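Local coordinates for protein endo-beta-1,4-glucanase (Bacillus licheniformis, PDB 2JEN) that hydrolyses beta-1,4-glucan backbones of plant cell walls, xyloglucan among them, as an endo-acting glycoside hydrolase of family 12, at residues A[29-38]-A[61-69]; A[108-118]-A[229-238]. The protein carries 1 engineered substitution. All coordinates share one frame; numbering follows the deposited sequence.

Contact 1. Residues A[29-38]-A[61-69]; sequences AASSSNPSDK and WWQTIYHNS. With XYS (alpha-D-xylopyranose), chain B; SO4 (sulfate ion), chain G.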
loop_
_atom_site.group_PDB
_atom_site.type_symbol
_atom_site.label_atom_id
_atom_site.label_comp_id
_atom_site.label_asym_id
_atom_site.label_seq_id
_atom_site.Cartn_x
_atom_site.Cartn_y
_atom_site.Cartn_z
ATOM N N ALA A 29 -14.159 -13.838 -6.579
ATOM C CA ALA A 29 -13.955 -12.991 -5.369
ATOM C C ALA A 29 -13.403 -11.659 -5.804
ATOM O O ALA A 29 -12.721 -11.557 -6.813
ATOM C CB ALA A 29 -12.993 -13.685 -4.410
ATOM N N ALA A 30 -13.678 -10.642 -5.007
ATOM C CA ALA A 30 -13.189 -9.295 -5.230
ATOM C C ALA A 30 -13.138 -8.494 -3.941
ATOM O O ALA A 30 -13.840 -8.822 -2.978
ATOM C CB ALA A 30 -13.999 -8.569 -6.286
ATOM N N SER A 31 -12.290 -7.462 -3.917
ATOM C CA SER A 31 -12.083 -6.600 -2.756
ATOM C C SER A 31 -11.627 -5.177 -3.143
ATOM O O SER A 31 -10.608 -4.978 -3.827
ATOM C CB SER A 31 -11.117 -7.242 -1.770
ATOM O OG SER A 31 -9.819 -7.360 -2.300
ATOM N N SER A 32 -12.400 -4.179 -2.731
ATOM C CA SER A 32 -12.225 -2.840 -3.252
ATOM C C SER A 32 -12.063 -1.848 -2.111
ATOM O O SER A 32 -12.558 -2.104 -1.007
ATOM C CB SER A 32 -13.389 -2.495 -4.184
ATOM O OG SER A 32 -13.073 -1.448 -5.086
ATOM N N SER A 33 -11.401 -0.711 -2.371
ATOM C CA SER A 33 -10.959 0.134 -1.278
ATOM C C SER A 33 -11.172 1.626 -1.445
ATOM O O SER A 33 -10.837 2.387 -0.537
ATOM C CB SER A 33 -9.497 -0.128 -0.981
ATOM O OG SER A 33 -9.285 -1.502 -0.685
ATOM N N ASN A 34 -11.743 2.080 -2.548
ATOM C CA ASN A 34 -11.979 3.505 -2.726
ATOM C C ASN A 34 -13.344 3.919 -2.186
ATOM O O ASN A 34 -14.268 3.112 -2.082
ATOM C CB ASN A 34 -11.833 3.947 -4.196
ATOM C CG ASN A 34 -10.425 3.843 -4.735
ATOM O OD1 ASN A 34 -10.176 3.000 -5.555
ATOM N ND2 ASN A 34 -9.512 4.630 -4.267
ATOM N N PRO A 35 -13.480 5.227 -1.870
ATOM C CA PRO A 35 -14.744 5.704 -1.340
ATOM C C PRO A 35 -15.898 5.391 -2.283
ATOM O O PRO A 35 -15.804 5.616 -3.487
ATOM C CB PRO A 35 -14.533 7.213 -1.226
ATOM C CG PRO A 35 -13.030 7.359 -1.010
ATOM C CD PRO A 35 -12.460 6.282 -1.918
ATOM N N SER A 36 -17.005 4.919 -1.719
ATOM C CA SER A 36 -18.260 4.662 -2.436
ATOM C C SER A 36 -18.175 3.537 -3.443
ATOM O O SER A 36 -19.109 3.331 -4.212
ATOM C CB SER A 36 -18.792 5.934 -3.083
ATOM O OG SER A 36 -19.061 6.907 -2.102
ATOM N N ASP A 37 -17.105 2.736 -3.410
ATOM C CA ASP A 37 -17.081 1.519 -4.231
ATOM C C ASP A 37 -18.241 0.590 -3.889
ATOM O O ASP A 37 -18.717 0.557 -2.755
ATOM C CB ASP A 37 -15.753 0.788 -4.110
ATOM C CG ASP A 37 -14.579 1.516 -4.778
ATOM O OD1 ASP A 37 -14.784 2.536 -5.466
ATOM O OD2 ASP A 37 -13.429 1.008 -4.644
ATOM N N LYS A 38 -18.662 -0.196 -4.891
ATOM C CA LYS A 38 -19.785 -1.105 -4.747
ATOM C C LYS A 38 -19.437 -2.466 -5.305
ATOM O O LYS A 38 -18.945 -2.570 -6.436
ATOM C CB LYS A 38 -21.015 -0.569 -5.469
ATOM C CG LYS A 38 -21.513 0.771 -4.920
ATOM C CD LYS A 38 -22.692 1.369 -5.680
ATOM C CE LYS A 38 -23.154 2.654 -5.010
ATOM N NZ LYS A 38 -24.263 3.295 -5.730
ATOM N N TRP A 61 -6.728 6.837 7.509
ATOM C CA TRP A 61 -7.689 5.760 7.489
ATOM C C TRP A 61 -7.653 4.938 6.221
ATOM O O TRP A 61 -7.127 5.359 5.182
ATOM C CB TRP A 61 -9.100 6.338 7.673
ATOM C CG TRP A 61 -9.557 7.284 6.628
ATOM C CD1 TRP A 61 -9.538 8.668 6.675
ATOM C CD2 TRP A 61 -10.237 6.938 5.409
ATOM N NE1 TRP A 61 -10.148 9.178 5.554
ATOM C CE2 TRP A 61 -10.585 8.145 4.762
ATOM C CE3 TRP A 61 -10.642 5.735 4.846
ATOM C CZ2 TRP A 61 -11.317 8.145 3.584
ATOM C CZ3 TRP A 61 -11.364 5.757 3.679
ATOM C CH2 TRP A 61 -11.689 6.965 3.071
ATOM N N TRP A 62 -8.217 3.739 6.327
ATOM C CA TRP A 62 -8.458 2.917 5.162
ATOM C C TRP A 62 -9.695 2.043 5.427
ATOM O O TRP A 62 -10.057 1.804 6.578
ATOM C CB TRP A 62 -7.237 2.113 4.745
ATOM C CG TRP A 62 -6.559 1.373 5.753
ATOM C CD1 TRP A 62 -5.407 1.755 6.433
ATOM C CD2 TRP A 62 -6.907 0.133 6.243
ATOM N NE1 TRP A 62 -5.026 0.801 7.271
ATOM C CE2 TRP A 62 -5.916 -0.221 7.210
ATOM C CE3 TRP A 62 -7.930 -0.740 5.990
ATOM C CZ2 TRP A 62 -5.939 -1.397 7.902
ATOM C CZ3 TRP A 62 -7.937 -1.943 6.677
ATOM C CH2 TRP A 62 -6.970 -2.244 7.628
ATOM N N GLN A 63 -10.335 1.586 4.356
ATOM C CA GLN A 63 -11.512 0.738 4.452
ATOM C C GLN A 63 -11.671 -0.031 3.176
ATOM O O GLN A 63 -11.676 0.566 2.097
ATOM C CB GLN A 63 -12.762 1.570 4.752
ATOM C CG GLN A 63 -13.990 0.753 5.112
ATOM C CD GLN A 63 -15.129 1.641 5.558
ATOM O OE1 GLN A 63 -15.177 2.044 6.723
ATOM N NE2 GLN A 63 -15.988 2.033 4.629
ATOM N N THR A 64 -11.776 -1.349 3.312
ATOM C CA THR A 64 -11.837 -2.288 2.182
ATOM C C THR A 64 -13.082 -3.166 2.335
ATOM O O THR A 64 -13.272 -3.756 3.406
ATOM C CB THR A 64 -10.572 -3.173 2.220
ATOM O OG1 THR A 64 -9.436 -2.336 1.895
ATOM C CG2 THR A 64 -10.633 -4.426 1.277
ATOM N N ILE A 65 -13.864 -3.274 1.291
ATOM C CA ILE A 65 -14.990 -4.181 1.221
ATOM C C ILE A 65 -14.593 -5.426 0.435
ATOM O O ILE A 65 -13.806 -5.331 -0.488
ATOM C CB ILE A 65 -16.251 -3.513 0.625
ATOM C CG1 ILE A 65 -16.021 -2.916 -0.769
ATOM C CG2 ILE A 65 -16.800 -2.479 1.623
ATOM C CD1 ILE A 65 -17.302 -2.524 -1.534
ATOM N N TYR A 66 -15.112 -6.605 0.805
ATOM C CA TYR A 66 -14.796 -7.825 0.062
ATOM C C TYR A 66 -15.965 -8.771 -0.027
ATOM O O TYR A 66 -16.842 -8.821 0.831
ATOM C CB TYR A 66 -13.595 -8.546 0.684
ATOM C CG TYR A 66 -13.867 -9.262 2.005
ATOM C CD1 TYR A 66 -13.745 -8.626 3.227
ATOM C CD2 TYR A 66 -14.226 -10.582 2.005
ATOM C CE1 TYR A 66 -13.973 -9.302 4.400
ATOM C CE2 TYR A 66 -14.465 -11.279 3.175
ATOM C CZ TYR A 66 -14.350 -10.616 4.371
ATOM O OH TYR A 66 -14.504 -11.336 5.558
ATOM N N HIS A 67 -15.940 -9.546 -1.112
ATOM C CA HIS A 67 -16.917 -10.604 -1.350
ATOM C C HIS A 67 -16.195 -11.801 -1.878
ATOM O O HIS A 67 -15.653 -11.735 -2.982
ATOM C CB HIS A 67 -17.963 -10.121 -2.371
ATOM C CG HIS A 67 -19.026 -11.122 -2.714
ATOM N ND1 HIS A 67 -18.866 -12.040 -3.730
ATOM C CD2 HIS A 67 -20.255 -11.338 -2.193
ATOM C CE1 HIS A 67 -19.951 -12.793 -3.799
ATOM N NE2 HIS A 67 -20.821 -12.381 -2.887
ATOM N N ASN A 68 -16.162 -12.884 -1.107
ATOM C CA ASN A 68 -15.643 -14.171 -1.590
ATOM C C ASN A 68 -16.782 -15.041 -2.137
ATOM O O ASN A 68 -16.642 -15.664 -3.174
ATOM C CB ASN A 68 -14.887 -14.904 -0.491
ATOM C CG ASN A 68 -13.710 -14.131 0.042
ATOM O OD1 ASN A 68 -13.056 -13.378 -0.708
ATOM N ND2 ASN A 68 -13.430 -14.297 1.333
ATOM N N SER A 69 -17.879 -15.081 -1.407
ATOM C CA SER A 69 -19.122 -15.704 -1.841
ATOM C C SER A 69 -20.274 -14.993 -1.128
ATOM O O SER A 69 -20.052 -14.199 -0.201
ATOM C CB SER A 69 -19.154 -17.175 -1.458
ATOM O OG SER A 69 -19.381 -17.322 -0.080
HETATM C C1 XYS B . -21.863 9.992 0.616
HETATM C C2 XYS B . -20.454 10.491 0.321
HETATM C C3 XYS B . -19.510 9.336 -0.035
HETATM C C4 XYS B . -19.729 8.202 0.974
HETATM C C5 XYS B . -21.196 7.789 1.161
HETATM O O2 XYS B . -20.511 11.403 -0.788
HETATM O O3 XYS B . -18.110 9.684 -0.070
HETATM O O4 XYS B . -18.910 7.109 0.652
HETATM O O5 XYS B . -21.930 8.914 1.493
HETATM S S SO4 G . -22.171 4.745 -8.639
HETATM O O1 SO4 G . -20.810 4.848 -8.156
HETATM O O2 SO4 G . -22.951 5.976 -8.519
HETATM O O3 SO4 G . -21.848 4.625 -10.077
HETATM O O4 SO4 G . -22.934 3.528 -8.382
HETATM O O HOH W 1 -14.814 -16.362 -5.520
HETATM O O HOH W 2 -17.117 -13.872 -5.285
HETATM O O HOH W 3 -9.354 2.570 1.873
#
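Strand 30-32 runs antiparallel to strand 62-67, with axes 4.6 Å apart at an angle of 161°. The pair forms one margin of the six-stranded antiparallel sheet in the family 12 beta-sandwich, where 30-32 is an outermost strand within the chain. Four backbone hydrogen bonds join the strands, two between Ala-30 and His-67 and two between Ser-32 and Ile-65. Ser-31 and Tyr-66 form the non-hydrogen-bonded pair between them, their CB atoms 3.7 Å apart. Tyr-66 OH is hydrogen-bonded to Asn-252 OD1. Past the last bridge, in the conformers given, Ser-33 OG and Thr-64 OG1 share a hydrogen bond of 2.7 Å, and each hydroxyl lies beside its own backbone N. One water then links Ser-33 O to Gln-63 N. The Ile-65 side chain extends to the chain at Asp-37. Its CG1 sits between the backbone N and the carbonyl carbon (chi1 56°), and CD1 comes within 3.6 Å of Asp-37 O. Farther on, Pro-35 CG lies at the edge of the Trp-61 ring, 4.3 Å from CH2. The type II turn from Asn-34 to Asp-37 places Ser-36 at the glycan pocket, where its OG is 2.8 Å from O4 of the xylose in a hydrogen bond. Lys-38 extends to a sulfate probably left from crystallisation. A second subunit packs on Ala-30 and Ser-32. One of two Ser-32 conformers also turns OG to Asp-37 OD2, at a doubtfully short distance. Within the turn, Asn-34 N donates to Asp-37 OD2 at 2.9 Å, from above the carboxylate plane.

Contact 2. Residues A[108-118]-A[229-238]; sequences FPTRLSDQKNI and LSKTKYVSSV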
loop_
_atom_site.group_PDB
_atom_site.type_symbol
_atom_site.label_atom_id
_atom_site.label_comp_id
_atom_site.label_asym_id
_atom_site.label_seq_id
_atom_site.Cartn_x
_atom_site.Cartn_y
_atom_site.Cartn_z
ATOM N N PHE A 108 -38.220 -3.202 -2.813
ATOM C CA PHE A 108 -38.434 -1.804 -2.411
ATOM C C PHE A 108 -38.744 -0.982 -3.641
ATOM O O PHE A 108 -38.246 -1.276 -4.737
ATOM C CB PHE A 108 -37.205 -1.285 -1.639
ATOM C CG PHE A 108 -36.907 -2.107 -0.436
ATOM C CD1 PHE A 108 -37.809 -2.157 0.614
ATOM C CD2 PHE A 108 -35.785 -2.929 -0.372
ATOM C CE1 PHE A 108 -37.573 -2.978 1.684
ATOM C CE2 PHE A 108 -35.539 -3.717 0.699
ATOM C CZ PHE A 108 -36.463 -3.761 1.741
ATOM N N PRO A 109 -39.588 0.047 -3.507
ATOM C CA PRO A 109 -40.219 0.499 -2.260
ATOM C C PRO A 109 -41.462 -0.293 -1.924
ATOM O O PRO A 109 -42.086 -0.860 -2.819
ATOM C CB PRO A 109 -40.596 1.949 -2.586
ATOM C CG PRO A 109 -40.922 1.899 -4.022
ATOM C CD PRO A 109 -39.947 0.915 -4.632
ATOM N N THR A 110 -41.783 -0.373 -0.633
ATOM C CA THR A 110 -42.996 -1.015 -0.162
ATOM C C THR A 110 -43.699 -0.101 0.826
ATOM O O THR A 110 -43.109 0.352 1.807
ATOM C CB THR A 110 -42.705 -2.425 0.422
ATOM O OG1 THR A 110 -43.923 -3.112 0.751
ATOM C CG2 THR A 110 -41.825 -2.454 1.637
ATOM N N ARG A 111 -44.985 0.132 0.587
ATOM C CA ARG A 111 -45.740 1.043 1.411
ATOM C C ARG A 111 -46.128 0.367 2.712
ATOM O O ARG A 111 -46.568 -0.770 2.719
ATOM C CB ARG A 111 -46.986 1.539 0.694
ATOM C CG ARG A 111 -47.352 2.941 1.138
ATOM C CD ARG A 111 -48.589 3.509 0.503
ATOM N NE ARG A 111 -48.557 4.975 0.545
ATOM C CZ ARG A 111 -49.404 5.765 -0.105
ATOM N NH1 ARG A 111 -50.363 5.240 -0.876
ATOM N NH2 ARG A 111 -49.264 7.083 -0.032
ATOM N N LEU A 112 -45.972 1.042 3.848
ATOM C CA LEU A 112 -46.268 0.393 5.105
ATOM C C LEU A 112 -47.732 -0.114 5.179
ATOM O O LEU A 112 -48.005 -1.155 5.753
ATOM C CB LEU A 112 -45.975 1.332 6.280
ATOM C CG LEU A 112 -44.491 1.603 6.543
ATOM C CD1 LEU A 112 -44.426 2.632 7.693
ATOM C CD2 LEU A 112 -43.770 0.275 6.897
ATOM N N SER A 113 -48.636 0.626 4.566
ATOM C CA SER A 113 -50.054 0.228 4.582
ATOM C C SER A 113 -50.337 -1.049 3.778
ATOM O O SER A 113 -51.409 -1.661 3.934
ATOM C CB SER A 113 -50.923 1.367 4.077
ATOM O OG SER A 113 -50.550 1.782 2.790
ATOM N N ASP A 114 -49.392 -1.491 2.951
ATOM C CA ASP A 114 -49.518 -2.792 2.282
ATOM C C ASP A 114 -49.160 -3.954 3.180
ATOM O O ASP A 114 -49.434 -5.097 2.838
ATOM C CB ASP A 114 -48.751 -2.791 0.971
ATOM C CG ASP A 114 -49.416 -1.904 -0.067
ATOM O OD1 ASP A 114 -50.666 -1.757 -0.006
ATOM O OD2 ASP A 114 -48.740 -1.374 -0.947
ATOM N N GLN A 115 -48.550 -3.663 4.332
ATOM C CA GLN A 115 -48.322 -4.622 5.418
ATOM C C GLN A 115 -47.530 -5.836 4.969
ATOM O O GLN A 115 -47.739 -6.933 5.462
ATOM C CB GLN A 115 -49.640 -5.054 6.119
ATOM C CG GLN A 115 -50.231 -3.997 7.059
ATOM C CD GLN A 115 -49.411 -3.763 8.322
ATOM O OE1 GLN A 115 -49.132 -4.685 9.099
ATOM N NE2 GLN A 115 -49.046 -2.519 8.547
ATOM N N LYS A 116 -46.531 -5.639 4.097
ATOM C CA LYS A 116 -45.654 -6.761 3.739
ATOM C C LYS A 116 -44.702 -7.115 4.863
ATOM O O LYS A 116 -44.262 -6.250 5.641
ATOM C CB LYS A 116 -44.876 -6.464 2.465
ATOM C CG LYS A 116 -45.789 -6.123 1.326
ATOM C CD LYS A 116 -45.296 -6.594 -0.023
ATOM C CE LYS A 116 -46.483 -6.826 -0.938
ATOM N NZ LYS A 116 -47.574 -5.822 -0.675
ATOM N N ASN A 117 -44.387 -8.399 4.963
ATOM C CA ASN A 117 -43.335 -8.850 5.837
ATOM C C ASN A 117 -42.031 -8.427 5.171
ATOM O O ASN A 117 -41.903 -8.518 3.965
ATOM C CB ASN A 117 -43.415 -10.350 6.024
ATOM C CG ASN A 117 -44.672 -10.733 6.726
ATOM O OD1 ASN A 117 -44.923 -10.230 7.805
ATOM N ND2 ASN A 117 -45.525 -11.548 6.074
ATOM N N ILE A 118 -41.093 -7.953 5.963
ATOM C CA ILE A 118 -39.751 -7.610 5.463
ATOM C C ILE A 118 -38.788 -8.431 6.330
ATOM O O ILE A 118 -38.391 -8.033 7.422
ATOM C CB ILE A 118 -39.464 -6.126 5.547
ATOM C CG1 ILE A 118 -40.519 -5.315 4.804
ATOM C CG2 ILE A 118 -38.051 -5.856 5.006
ATOM C CD1 ILE A 118 -40.365 -3.833 4.952
ATOM N N LEU A 229 -45.173 7.141 13.331
ATOM C CA LEU A 229 -44.887 6.833 11.941
ATOM C C LEU A 229 -46.197 6.574 11.222
ATOM O O LEU A 229 -46.989 5.734 11.676
ATOM C CB LEU A 229 -43.977 5.607 11.903
ATOM C CG LEU A 229 -43.400 5.176 10.557
ATOM C CD1 LEU A 229 -42.504 6.266 9.962
ATOM C CD2 LEU A 229 -42.637 3.895 10.782
ATOM N N SER A 230 -46.411 7.276 10.115
ATOM C CA SER A 230 -47.571 7.068 9.279
ATOM C C SER A 230 -47.421 5.879 8.350
ATOM O O SER A 230 -46.394 5.725 7.704
ATOM C CB SER A 230 -47.830 8.317 8.455
ATOM O OG SER A 230 -48.875 8.068 7.511
ATOM N N LYS A 231 -48.460 5.055 8.204
ATOM C CA LYS A 231 -48.356 3.931 7.261
ATOM C C LYS A 231 -48.518 4.331 5.793
ATOM O O LYS A 231 -48.386 3.471 4.907
ATOM C CB LYS A 231 -49.231 2.753 7.667
ATOM C CG LYS A 231 -48.832 2.137 9.022
ATOM C CD LYS A 231 -49.499 0.806 9.297
ATOM C CE LYS A 231 -49.287 0.304 10.698
ATOM N NZ LYS A 231 -49.963 -1.000 10.936
ATOM N N THR A 232 -48.680 5.621 5.518
ATOM C CA THR A 232 -48.589 6.116 4.153
ATOM C C THR A 232 -47.121 6.099 3.632
ATOM O O THR A 232 -46.875 6.238 2.437
ATOM C CB THR A 232 -49.103 7.546 3.976
ATOM O OG1 THR A 232 -48.376 8.456 4.807
ATOM C CG2 THR A 232 -50.581 7.618 4.331
ATOM N N LYS A 233 -46.165 6.012 4.542
ATOM C CA LYS A 233 -44.779 6.068 4.103
ATOM C C LYS A 233 -44.321 4.747 3.497
ATOM O O LYS A 233 -44.881 3.672 3.730
ATOM C CB LYS A 233 -43.880 6.545 5.233
ATOM C CG LYS A 233 -44.104 8.009 5.518
ATOM C CD LYS A 233 -43.438 8.403 6.782
ATOM C CE LYS A 233 -43.449 9.897 6.971
ATOM N NZ LYS A 233 -42.755 10.280 8.239
ATOM N N TYR A 234 -43.288 4.875 2.692
ATOM C CA TYR A 234 -42.669 3.742 2.009
ATOM C C TYR A 234 -41.356 3.369 2.648
ATOM O O TYR A 234 -40.543 4.248 2.951
ATOM C CB TYR A 234 -42.368 4.122 0.546
ATOM C CG TYR A 234 -43.602 4.261 -0.288
ATOM C CD1 TYR A 234 -44.255 5.478 -0.374
ATOM C CD2 TYR A 234 -44.111 3.180 -0.986
ATOM C CE1 TYR A 234 -45.419 5.601 -1.143
ATOM C CE2 TYR A 234 -45.294 3.298 -1.733
ATOM C CZ TYR A 234 -45.903 4.512 -1.819
ATOM O OH TYR A 234 -47.063 4.638 -2.575
ATOM N N VAL A 235 -41.118 2.059 2.814
ATOM C CA VAL A 235 -39.776 1.594 3.104
ATOM C C VAL A 235 -38.982 1.574 1.794
ATOM O O VAL A 235 -39.388 0.962 0.808
ATOM C CB VAL A 235 -39.774 0.224 3.782
ATOM C CG1 VAL A 235 -38.344 -0.263 4.039
ATOM C CG2 VAL A 235 -40.640 0.220 5.067
ATOM N N SER A 236 -37.865 2.297 1.781
ATOM C CA SER A 236 -37.037 2.486 0.598
ATOM C C SER A 236 -35.803 1.582 0.563
ATOM O O SER A 236 -35.297 1.294 -0.505
ATOM C CB SER A 236 -36.567 3.926 0.521
ATOM O OG SER A 236 -37.662 4.798 0.587
ATOM N N SER A 237 -35.333 1.170 1.726
ATOM C CA SER A 237 -34.025 0.510 1.869
ATOM C C SER A 237 -33.988 -0.280 3.143
ATOM O O SER A 237 -34.510 0.181 4.160
ATOM C CB SER A 237 -32.971 1.650 1.908
ATOM O OG SER A 237 -31.657 1.202 2.078
ATOM N N VAL A 238 -33.287 -1.428 3.128
ATOM C CA VAL A 238 -32.796 -2.094 4.322
ATOM C C VAL A 238 -31.314 -2.307 4.099
ATOM O O VAL A 238 -30.908 -2.932 3.110
ATOM C CB VAL A 238 -33.501 -3.425 4.605
ATOM C CG1 VAL A 238 -32.850 -4.170 5.745
ATOM C CG2 VAL A 238 -35.002 -3.181 4.872
HETATM O O HOH W 4 -46.552 8.457 0.897
#
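Thr-232 O is gripped by Arg-111 NE at 2.8 Å and by a water at 2.7 Å. The NE bond is nearly straight (166°), and the oxygen lies in the guanidinium plane, at its edge. The same water accepts from Arg-111 NH2, so the guanidinium holds this carbonyl both directly and through water. The arginine chain, extended from CG to NE, passes over one face of the Tyr-234 ring. Its CG makes a CH-pi contact 3.7 Å from the ring centroid of Tyr-234. The guanidinium and ring planes are 15° apart, and Tyr-234 OH lies over one guanidinium face. The backbones form a short antiparallel ladder: Thr-110 and Val-235 exchange two hydrogen bonds, and Leu-112 N donates to Lys-233 O at 2.8 Å. Lys-233 closes a type I turn that begins at Ser-230. The other side of the ladder is mainly apolar, with Thr-110 CG2 alongside Val-235. Val-235 CG1, anti to the backbone N (chi1 178°), meets Phe-108 CE1, while its CG2 turns to Leu-112 CD2 at 3.6 Å. Phe-108 CZ touches Val-238 CG2 at 3.5 Å, and Ile-118 closes the cluster. Helix 215-225 adjoins this side and pairs its Asp-224 with Lys-231 in a salt bridge. The contact thus joins the short strand 110-111 to strand 234-244. Val-235 packs into the sandwich interior, while the NE bond, the water and the Tyr-234 ring together fix the rotation of the guanidinium.

Overall arrangement
Contacts 1 and 2 lie on opposite sides of the chain's centre, with their own centres 30 Å apart. Their nearest atoms are about 11 Å apart, so they do not touch. They follow in series along the chain. Contact 1 belongs to the six-stranded antiparallel sheet, and contact 2 to the larger mixed sheet. Strand 118-128 of the former begins at the end of segment 108-118. Only contact 1 of the two touches the bound glycan, reaching a xylose through Ser-36. In contact 2, the side chain of Ser-237 stays about 9 Å from a glucose at the nearest atoms, although its strand 234-244 runs on to Glu-243 in the glycan pocket.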